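Local coordinates for valine-pyruvate aminotransferase (Salmonella typhimurium, PDB 3G7Q), which catalyses the pyridoxal-phosphate-dependent transfer of an amino group from valine to pyruvate, and probably serves alanine biosynthesis, at residues S187-T190 with N195-T198. Sequence-based numbering, arbitrary orientation. Where two conformers were deposited one is given.
Sequences SRPT and NVIT
R188 reaches across to I197 in a buried hydrogen-bonded loop closure, where the chain doubles back in the loop that leaves strand 181-187 of the large-domain sheet and leads into helix 199-211, in the fold type I architecture of class I aminotransferases. The two segments flank the family's Asn-Pro-Thr-Gly sequence, and the peptide bond before P189 is cis. Two nitrogens of R188 share one acceptor: NE and NH2 each hydrogen-bond I197 O at 2.9 Å, in its guanidinium plane, both bent (N-H...O 142° and 139°), as expected when two donors share one oxygen. A side chain extended from CG to NE, with CG anti to the backbone N (chi1 -165°), spans the gap, and its CD passes CG2 of one I197 conformer. NH2 also forms a salt bridge with D199 in the first turn of the helix. Nearer the turn, T190 N donates to N195 O over 2.9 Å, in the carbonyl plane, while P189 CB packs alongside V196 CG2 at 3.8 Å. K167 donates to N195 OD1 and E137 bonds S187 OG. Between the R188-I197 grip and the T190-N195 bond, a water donates to S187 O and N195 O and accepts from T190 OG1 and, at 2.8 Å, from I197 N.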
loop_
_atom_site.group_PDB
_atom_site.type_symbol
_atom_site.label_atom_id
_atom_site.label_comp_id
_atom_site.label_asym_id
_atom_site.label_seq_id
_atom_site.Cartn_x
_atom_site.Cartn_y
_atom_site.Cartn_z
ATOM N N SER A 187 -10.097 -10.113 16.702
ATOM C CA SER A 187 -10.841 -9.988 15.441
ATOM C C SER A 187 -12.241 -10.488 15.766
ATOM O O SER A 187 -12.419 -11.219 16.754
ATOM C CB SER A 187 -10.194 -10.786 14.316
ATOM O OG SER A 187 -10.057 -12.152 14.702
ATOM N N ARG A 188 -13.246 -10.088 14.973
ATOM C CA ARG A 188 -14.617 -10.506 15.234
ATOM C C ARG A 188 -15.503 -10.305 14.022
ATOM O O ARG A 188 -15.835 -9.163 13.696
ATOM C CB ARG A 188 -15.201 -9.691 16.400
ATOM C CG ARG A 188 -16.467 -10.228 17.016
ATOM C CD ARG A 188 -17.011 -9.228 18.021
ATOM N NE ARG A 188 -17.916 -9.826 18.983
ATOM C CZ ARG A 188 -18.932 -9.191 19.582
ATOM N NH1 ARG A 188 -19.236 -7.934 19.266
ATOM N NH2 ARG A 188 -19.680 -9.812 20.466
ATOM N N PRO A 189 -15.867 -11.386 13.309
ATOM C CA PRO A 189 -15.469 -12.800 13.449
ATOM C C PRO A 189 -14.004 -12.995 13.123
ATOM O O PRO A 189 -13.376 -12.166 12.453
ATOM C CB PRO A 189 -16.307 -13.536 12.405
ATOM C CG PRO A 189 -17.422 -12.566 12.025
ATOM C CD PRO A 189 -16.838 -11.195 12.221
ATOM N N THR A 190 -13.471 -14.124 13.577
ATOM C CA THR A 190 -12.040 -14.379 13.491
ATOM C C THR A 190 -11.580 -15.300 12.365
ATOM O O THR A 190 -12.218 -16.307 12.076
ATOM C CB THR A 190 -11.589 -15.028 14.822
ATOM O OG1 THR A 190 -11.879 -14.141 15.907
ATOM C CG2 THR A 190 -10.080 -15.383 14.820
ATOM N N ASN A 195 -14.515 -17.877 14.981
ATOM C CA ASN A 195 -15.029 -17.543 16.289
ATOM C C ASN A 195 -15.575 -16.121 16.359
ATOM O O ASN A 195 -15.028 -15.212 15.737
ATOM C CB ASN A 195 -13.936 -17.649 17.334
ATOM C CG ASN A 195 -14.479 -17.530 18.756
ATOM O OD1 ASN A 195 -15.472 -18.186 19.106
ATOM N ND2 ASN A 195 -13.839 -16.678 19.574
ATOM N N VAL A 196 -16.615 -15.954 17.162
ATOM C CA VAL A 196 -17.147 -14.635 17.469
ATOM C C VAL A 196 -17.049 -14.449 18.982
ATOM O O VAL A 196 -17.817 -15.041 19.759
ATOM C CB VAL A 196 -18.575 -14.433 16.922
ATOM C CG1 VAL A 196 -19.219 -13.169 17.526
ATOM C CG2 VAL A 196 -18.525 -14.348 15.400
ATOM N N ILE A 197 -16.049 -13.701 19.409
ATOM C CA ILE A 197 -15.885 -13.415 20.818
ATOM C C ILE A 197 -17.225 -12.894 21.395
ATOM O O ILE A 197 -17.898 -12.082 20.759
ATOM C CB ILE A 197 -14.698 -12.433 20.994
ATOM C CG1 ILE A 197 -14.436 -12.163 22.466
ATOM C CG2 ILE A 197 -14.928 -11.131 20.165
ATOM C CD1 ILE A 197 -13.248 -11.246 22.691
ATOM N N THR A 198 -17.615 -13.371 22.575
ATOM C CA THR A 198 -18.933 -13.059 23.144
ATOM C C THR A 198 -19.031 -11.602 23.584
ATOM O O THR A 198 -18.013 -10.934 23.836
ATOM C CB THR A 198 -19.313 -13.969 24.315
ATOM O OG1 THR A 198 -18.547 -13.632 25.490
ATOM C CG2 THR A 198 -19.158 -15.474 23.938
HETATM O O HOH W 1 -14.164 -13.101 17.459
HETATM O O HOH W 2 -11.435 -15.392 18.361
#